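Local coordinates for protein carbohydrate kinase, FGGY (Novosphingobium aromaticivorans, PDB 3H6E) that probably acts as a carbohydrate kinase, transferring a phosphate group to a sugar or a related substrate, at residues A[21-24]-A[28-31]; A[354-359]-A[364-369]; A[110-115]-A[174-179]. One frame throughout, in Å; residues are numbered along the deposited sequence.

Interaction 1: residues A[21-24]-A[28-31]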
# COMPACT_ATOMS: atom_id res chain seq x y z
N SER A 21 -0.06 15.37 -11.39
CA SER A 21 -1.28 16.09 -11.04
C SER A 21 -1.03 17.51 -10.55
O SER A 21 -0.08 17.78 -9.82
CB SER A 21 -2.05 15.30 -9.98
OG SER A 21 -1.22 14.94 -8.89
N LEU A 22 -1.91 18.42 -10.96
CA LEU A 22 -1.81 19.83 -10.59
C LEU A 22 -2.97 20.23 -9.69
O LEU A 22 -4.13 20.09 -10.06
CB LEU A 22 -1.80 20.70 -11.84
CG LEU A 22 -1.72 22.21 -11.62
CD1 LEU A 22 -0.30 22.63 -11.25
CD2 LEU A 22 -2.19 22.95 -12.86
N TRP A 23 -2.65 20.75 -8.50
CA TRP A 23 -3.67 21.08 -7.51
C TRP A 23 -3.61 22.55 -7.10
O TRP A 23 -2.60 23.23 -7.31
CB TRP A 23 -3.51 20.20 -6.27
CG TRP A 23 -3.57 18.73 -6.57
CD1 TRP A 23 -2.67 17.99 -7.28
CD2 TRP A 23 -4.60 17.82 -6.14
NE1 TRP A 23 -3.08 16.68 -7.33
CE2 TRP A 23 -4.25 16.54 -6.64
CE3 TRP A 23 -5.77 17.95 -5.39
CZ2 TRP A 23 -5.04 15.42 -6.42
CZ3 TRP A 23 -6.55 16.83 -5.17
CH2 TRP A 23 -6.18 15.58 -5.68
N ASP A 24 -4.69 23.04 -6.50
CA ASP A 24 -4.72 24.40 -5.97
C ASP A 24 -4.60 24.39 -4.45
O ASP A 24 -4.75 23.35 -3.80
CB ASP A 24 -5.97 25.15 -6.43
CG ASP A 24 -7.26 24.52 -5.93
OD1 ASP A 24 -7.27 23.95 -4.82
OD2 ASP A 24 -8.28 24.61 -6.65
N ARG A 28 -7.92 21.05 -4.46
CA ARG A 28 -8.77 20.56 -5.53
C ARG A 28 -7.92 20.36 -6.78
O ARG A 28 -7.08 21.20 -7.10
CB ARG A 28 -9.92 21.52 -5.81
CG ARG A 28 -10.90 21.03 -6.88
CD ARG A 28 -11.82 19.92 -6.36
NE ARG A 28 -12.96 19.70 -7.25
CZ ARG A 28 -13.91 18.79 -7.05
NH1 ARG A 28 -13.88 18.01 -5.98
NH2 ARG A 28 -14.91 18.67 -7.93
N MSE A 29 -8.16 19.26 -7.48
CA MSE A 29 -7.34 18.88 -8.62
C MSE A 29 -7.70 19.67 -9.87
O MSE A 29 -8.84 19.65 -10.31
CB MSE A 29 -7.50 17.39 -8.89
CG MSE A 29 -6.45 16.80 -9.81
SE MSE A 29 -6.79 14.91 -10.09
CE MSE A 29 -4.95 14.29 -10.14
N LEU A 30 -6.71 20.35 -10.43
CA LEU A 30 -6.92 21.18 -11.61
C LEU A 30 -6.67 20.40 -12.90
O LEU A 30 -7.26 20.71 -13.94
CB LEU A 30 -6.01 22.40 -11.57
CG LEU A 30 -6.01 23.17 -10.24
CD1 LEU A 30 -5.01 24.32 -10.28
CD2 LEU A 30 -7.41 23.67 -9.91
N ASP A 31 -5.80 19.41 -12.83
CA ASP A 31 -5.44 18.63 -14.01
C ASP A 31 -4.71 17.35 -13.61
O ASP A 31 -4.13 17.26 -12.53
CB ASP A 31 -4.55 19.46 -14.94
CG ASP A 31 -4.46 18.86 -16.33
OD1 ASP A 31 -5.51 18.50 -16.89
OD2 ASP A 31 -3.33 18.76 -16.87
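One face of the Trp23 indole carries selenomethionine Met29, whose CB stands 3.7 Å from the centroid of the six-membered ring and 4° off its normal, a CH-pi contact. Met29 SE approaches the same ring obliquely, at 4.8 Å from that centroid, as a Met-aromatic contact. At the indole edge, in plane, Trp23 NE1 donates to Ser21 OG at 3.0 Å, which, with Met29 on the face, would restrict the ring's rotation; Ser21 OG also bonds Val10 O. With CG anti to the carbonyl carbon (chi1 -57°), the indole is laid across Met29. Replacing Trp23 by an alanine would probably leave Met29 CB and SE without their aromatic partner and Ser21 OG without the indole N-H. Beyond the ring, Asp24 folds back on Arg28: Asp24 OD1 accepts Arg28 N at 3.0 Å from above the carboxylate plane and also takes Asp26 N, while Asp24 N donates to Arg28 O at 3.1 Å. Leu22 N reaches Asp31 O at 3.0 Å. Leu22 O takes Leu30 N at 2.6 Å and, weakly, Asp31 N. Leu30 and Asp31 thus both face Leu22, the signature of a classic beta bulge, here in the antiparallel hairpin of strands 17-23 and 29-36.

Interaction 2: residues A[354-359]-A[364-369]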
# COMPACT_ATOMS: atom_id res chain seq x y z
N PHE A 354 -10.65 -25.25 2.26
CA PHE A 354 -11.85 -24.65 1.69
C PHE A 354 -13.02 -25.63 1.67
O PHE A 354 -12.82 -26.84 1.55
CB PHE A 354 -11.55 -24.15 0.27
CG PHE A 354 -12.79 -23.84 -0.52
CD1 PHE A 354 -13.57 -22.73 -0.22
CD2 PHE A 354 -13.16 -24.64 -1.59
CE1 PHE A 354 -14.70 -22.44 -0.95
CE2 PHE A 354 -14.29 -24.36 -2.32
CZ PHE A 354 -15.07 -23.26 -2.00
N ALA A 355 -14.23 -25.10 1.77
CA ALA A 355 -15.45 -25.90 1.67
C ALA A 355 -16.71 -25.06 1.79
O ALA A 355 -16.74 -24.08 2.53
CB ALA A 355 -15.44 -27.00 2.73
N TRP A 356 -17.75 -25.46 1.07
CA TRP A 356 -19.07 -24.86 1.22
C TRP A 356 -19.84 -25.58 2.31
O TRP A 356 -19.45 -26.67 2.75
CB TRP A 356 -19.86 -24.94 -0.08
CG TRP A 356 -19.71 -23.76 -0.99
CD1 TRP A 356 -19.00 -23.70 -2.15
CD2 TRP A 356 -20.30 -22.47 -0.82
NE1 TRP A 356 -19.11 -22.46 -2.71
CE2 TRP A 356 -19.90 -21.68 -1.91
CE3 TRP A 356 -21.13 -21.90 0.16
CZ2 TRP A 356 -20.30 -20.35 -2.06
CZ3 TRP A 356 -21.52 -20.59 0.01
CH2 TRP A 356 -21.11 -19.83 -1.09
N ILE A 357 -20.94 -24.98 2.75
CA ILE A 357 -21.87 -25.63 3.66
C ILE A 357 -23.26 -25.13 3.35
O ILE A 357 -23.55 -23.94 3.48
CB ILE A 357 -21.52 -25.36 5.12
CG1 ILE A 357 -20.30 -26.18 5.54
CG2 ILE A 357 -22.70 -25.69 6.02
CD1 ILE A 357 -19.79 -25.86 6.92
N ASN A 358 -24.13 -26.04 2.91
CA ASN A 358 -25.42 -25.64 2.37
C ASN A 358 -25.18 -24.60 1.28
O ASN A 358 -25.59 -23.45 1.40
CB ASN A 358 -26.32 -25.09 3.47
CG ASN A 358 -26.44 -26.03 4.66
OD1 ASN A 358 -26.09 -27.21 4.57
ND2 ASN A 358 -26.93 -25.51 5.78
N ARG A 359 -24.47 -25.02 0.24
CA ARG A 359 -24.17 -24.15 -0.88
C ARG A 359 -25.45 -23.66 -1.53
O ARG A 359 -26.31 -24.45 -1.91
CB ARG A 359 -23.28 -24.88 -1.89
CG ARG A 359 -23.36 -24.38 -3.32
CD ARG A 359 -21.97 -24.31 -3.94
NE ARG A 359 -21.94 -24.73 -5.34
CZ ARG A 359 -21.15 -25.69 -5.81
NH1 ARG A 359 -20.32 -26.33 -4.99
NH2 ARG A 359 -21.18 -26.02 -7.09
N PHE A 364 -27.15 -14.70 -6.45
CA PHE A 364 -27.29 -13.64 -5.46
C PHE A 364 -26.99 -14.12 -4.05
O PHE A 364 -26.33 -13.42 -3.28
CB PHE A 364 -28.69 -13.02 -5.53
CG PHE A 364 -28.85 -12.03 -6.64
CD1 PHE A 364 -29.35 -12.42 -7.87
CD2 PHE A 364 -28.49 -10.70 -6.45
CE1 PHE A 364 -29.49 -11.50 -8.89
CE2 PHE A 364 -28.63 -9.78 -7.47
CZ PHE A 364 -29.13 -10.18 -8.69
N GLU A 365 -27.46 -15.32 -3.71
CA GLU A 365 -27.22 -15.87 -2.38
C GLU A 365 -25.79 -16.37 -2.24
O GLU A 365 -25.23 -16.38 -1.15
CB GLU A 365 -28.21 -16.99 -2.07
CG GLU A 365 -29.64 -16.52 -1.86
CD GLU A 365 -30.53 -17.60 -1.28
OE1 GLU A 365 -30.03 -18.72 -1.04
OE2 GLU A 365 -31.73 -17.32 -1.05
N ARG A 366 -25.21 -16.79 -3.36
CA ARG A 366 -23.82 -17.22 -3.36
C ARG A 366 -22.92 -15.98 -3.34
O ARG A 366 -21.89 -15.96 -2.68
CB ARG A 366 -23.52 -18.10 -4.57
CG ARG A 366 -22.73 -19.36 -4.23
CD ARG A 366 -22.42 -20.22 -5.45
NE ARG A 366 -23.62 -20.57 -6.21
CZ ARG A 366 -23.75 -21.69 -6.93
NH1 ARG A 366 -22.75 -22.57 -6.98
NH2 ARG A 366 -24.88 -21.93 -7.58
N ARG A 367 -23.34 -14.95 -4.06
CA ARG A 367 -22.61 -13.69 -4.13
C ARG A 367 -22.69 -12.93 -2.81
O ARG A 367 -21.76 -12.23 -2.41
CB ARG A 367 -23.14 -12.82 -5.27
CG ARG A 367 -22.85 -13.34 -6.66
CD ARG A 367 -22.77 -12.19 -7.65
NE ARG A 367 -24.05 -11.53 -7.84
CZ ARG A 367 -24.19 -10.26 -8.23
NH1 ARG A 367 -23.11 -9.52 -8.45
NH2 ARG A 367 -25.39 -9.74 -8.39
N ALA A 368 -23.83 -13.05 -2.13
CA ALA A 368 -24.02 -12.39 -0.85
C ALA A 368 -23.18 -13.09 0.22
O ALA A 368 -22.55 -12.44 1.05
CB ALA A 368 -25.49 -12.39 -0.46
N ALA A 369 -23.17 -14.42 0.17
CA ALA A 369 -22.42 -15.21 1.14
C ALA A 369 -20.92 -15.01 0.99
O ALA A 369 -20.17 -15.12 1.96
CB ALA A 369 -22.78 -16.68 1.00
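Arg366 meets Trp356 through its aliphatic stem: Arg366 CG lies 3.4 Å from Trp356 CZ2, and Arg366 CD is 4.0 Å from the same ring carbon. The approach to the ring is oblique, and the guanidinium plane stands 88° to the indole plane, so the contact belongs to the methylene carbons and is no stack of flat groups. Ala369, three residues further along the helix, places its CB at the edge of the indole, near the ring plane, 4.1 Å from Trp356 CH2. Both helix residues thus touch the CZ2-CH2 side of the six-membered ring.

The third side chain is Arg359. Its CD sits 3.5 Å above one face of the Trp356 ring plane, offset toward the rim; chi1 and the bent chi2 (138°) put CD over the ring, and the bend at chi3 then sets the direction of NE. Beyond CD, Arg359 NE comes to 2.8 Å from Arg366 NH1. Both atoms are donors, so no hydrogen bond joins them. The guanidinium planes lie 43° apart, with Arg366 NH1 at the edge of the Arg359 group. Such an approach of like charges would be unfavourable, and the exact placing of these two ends is doubtful.

Further out, Arg366 has a cation-pi partner in Trp363, at the start of the same helix. The strand is positioned by the backbone bonding of Ala355 with Leu339 and by Trp356 resting on Ile338. The contact therefore joins strand 355-357, paired antiparallel with strand 337-339, to the first turns of helix 363-384, which packs through Phe364 on helix 321-326 and through Ala369 on helix 328-333.

Interaction 3: residues A[110-115]-A[174-179]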
# COMPACT_ATOMS: atom_id res chain seq x y z
N SER A 110 18.76 -17.28 3.91
CA SER A 110 19.30 -17.93 5.10
C SER A 110 20.14 -16.99 5.96
O SER A 110 20.69 -17.39 6.98
CB SER A 110 20.11 -19.18 4.74
OG SER A 110 21.17 -18.88 3.84
N GLN A 111 20.21 -15.73 5.56
CA GLN A 111 21.04 -14.75 6.25
C GLN A 111 20.23 -13.52 6.69
O GLN A 111 20.77 -12.57 7.26
CB GLN A 111 22.25 -14.40 5.38
CG GLN A 111 22.84 -13.02 5.57
CD GLN A 111 22.11 -11.98 4.76
OE1 GLN A 111 21.04 -12.24 4.21
NE2 GLN A 111 22.68 -10.79 4.68
N ARG A 112 18.92 -13.56 6.47
CA ARG A 112 18.02 -12.48 6.88
C ARG A 112 17.84 -12.39 8.40
O ARG A 112 18.07 -13.36 9.13
CB ARG A 112 16.65 -12.66 6.21
CG ARG A 112 16.63 -12.40 4.71
CD ARG A 112 15.34 -12.88 4.07
NE ARG A 112 14.22 -11.95 4.23
CZ ARG A 112 13.24 -12.08 5.12
NH1 ARG A 112 13.21 -13.11 5.95
NH2 ARG A 112 12.27 -11.17 5.17
N ASP A 113 17.45 -11.21 8.87
CA ASP A 113 17.15 -11.01 10.29
C ASP A 113 15.83 -11.67 10.65
O ASP A 113 15.05 -12.01 9.76
CB ASP A 113 17.09 -9.51 10.61
CG ASP A 113 18.45 -8.87 10.69
OD1 ASP A 113 19.43 -9.60 10.94
OD2 ASP A 113 18.54 -7.64 10.52
N PRO A 114 15.56 -11.86 11.95
CA PRO A 114 14.30 -12.49 12.35
C PRO A 114 13.12 -11.55 12.08
O PRO A 114 13.29 -10.33 12.15
CB PRO A 114 14.47 -12.68 13.87
CG PRO A 114 15.93 -12.47 14.15
CD PRO A 114 16.40 -11.51 13.11
N PHE A 115 11.96 -12.11 11.79
CA PHE A 115 10.77 -11.31 11.52
C PHE A 115 10.42 -10.41 12.70
O PHE A 115 9.73 -9.40 12.56
CB PHE A 115 9.58 -12.20 11.16
CG PHE A 115 8.28 -11.47 11.04
CD1 PHE A 115 7.43 -11.36 12.13
CD2 PHE A 115 7.91 -10.88 9.84
CE1 PHE A 115 6.23 -10.68 12.02
CE2 PHE A 115 6.72 -10.20 9.73
CZ PHE A 115 5.87 -10.10 10.82
N HIS A 174 8.29 -3.75 3.88
CA HIS A 174 8.89 -5.09 3.83
C HIS A 174 10.17 -5.17 3.00
O HIS A 174 10.25 -5.90 2.01
CB HIS A 174 7.86 -6.13 3.37
CG HIS A 174 7.14 -5.78 2.10
ND1 HIS A 174 7.73 -5.87 0.86
CD2 HIS A 174 5.88 -5.34 1.89
CE1 HIS A 174 6.86 -5.51 -0.07
NE2 HIS A 174 5.73 -5.18 0.53
N SER A 175 11.20 -4.43 3.42
CA SER A 175 12.43 -4.34 2.65
C SER A 175 13.58 -5.15 3.25
O SER A 175 14.60 -5.34 2.60
CB SER A 175 12.86 -2.89 2.51
OG SER A 175 13.26 -2.37 3.76
N ASP A 176 13.40 -5.60 4.49
CA ASP A 176 14.47 -6.28 5.23
C ASP A 176 15.55 -5.30 5.70
O ASP A 176 16.47 -5.69 6.42
CB ASP A 176 15.11 -7.39 4.39
CG ASP A 176 14.14 -8.49 4.04
OD1 ASP A 176 13.07 -8.56 4.68
OD2 ASP A 176 14.44 -9.29 3.14
N LEU A 177 15.43 -4.04 5.30
CA LEU A 177 16.43 -3.03 5.64
C LEU A 177 16.06 -2.21 6.87
O LEU A 177 16.81 -1.34 7.29
CB LEU A 177 16.66 -2.07 4.47
CG LEU A 177 16.76 -2.63 3.05
CD1 LEU A 177 17.39 -1.60 2.14
CD2 LEU A 177 17.56 -3.92 3.02
N TRP A 178 14.89 -2.49 7.46
CA TRP A 178 14.39 -1.62 8.52
C TRP A 178 14.01 -2.33 9.82
O TRP A 178 13.47 -3.43 9.81
CB TRP A 178 13.21 -0.78 8.01
CG TRP A 178 13.01 0.46 8.82
CD1 TRP A 178 11.92 0.79 9.57
CD2 TRP A 178 13.96 1.52 9.00
NE1 TRP A 178 12.12 2.00 10.18
CE2 TRP A 178 13.37 2.47 9.85
CE3 TRP A 178 15.25 1.76 8.51
CZ2 TRP A 178 14.02 3.64 10.23
CZ3 TRP A 178 15.89 2.92 8.89
CH2 TRP A 178 15.28 3.85 9.74
N ASP A 179 14.30 -1.65 10.93
CA ASP A 179 13.88 -2.10 12.24
C ASP A 179 12.79 -1.16 12.73
O ASP A 179 13.08 -0.09 13.27
CB ASP A 179 15.08 -2.08 13.20
CG ASP A 179 14.76 -2.69 14.56
OD1 ASP A 179 13.58 -2.70 14.96
OD2 ASP A 179 15.71 -3.14 15.23
O HOH W 1 16.46 -8.63 7.37
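Arg112 and Asp176 face each other from a loop, 110-115, and the irregular stretch before strand 178-179, their CA atoms 7.3 Å apart, with Asp176 in a left-handed conformation (phi 74°). A water spans the gap between the main chains, accepting from Asp113 N at 3.1 Å and donating to Asp176 O at 3.1 Å. The side chains close it by a salt bridge in which Arg112 grips side-on: Arg112 NE donates to Asp176 OD2 at 2.9 Å and Arg112 NH2 to Asp176 OD1 at 2.8 Å, the second bond being the more bent. The pairing is not flat, since the two planes lie 68° apart. Asp176 OD2 is met from above the carboxylate plane, whereas OD1 is met on its syn side, also out of plane. A bend at chi3 (81°) turns the guanidinium back to this position. Each oxygen of the buried carboxylate accepts from Arg112 and has a second hydrogen-bond partner, Ser120 OG at OD1 and Tyr108 OH at OD2; Arg112 NH2 also bonds Ser120 O. The bridge links the loop between helices 102-109 and 115-118 to the approach of strand 178-179, with Met188 of helix 187-191 against Asp176.

In the fold
From the N terminus, interaction 1 comes first and closes the short turn between strands 17-23 and 29-36, the outer hairpin of a six-stranded mixed sheet. Interaction 3 follows and spans 58 intervening residues, about half of them helical, to join two loop regions within the N-terminal FGGY domain. Interaction 2 is last, folding strand 355-357 against the following helix 363-384 in the C-terminal FGGY domain. The three loops run in series, so none nests or crosses. Their centres lie about 39 to 44 Å apart, and the nearest atoms of any pair are at least about 23 Å apart: each ties a separate region of the fold, with interactions 1 and 3 on opposite sides of the chain's centre.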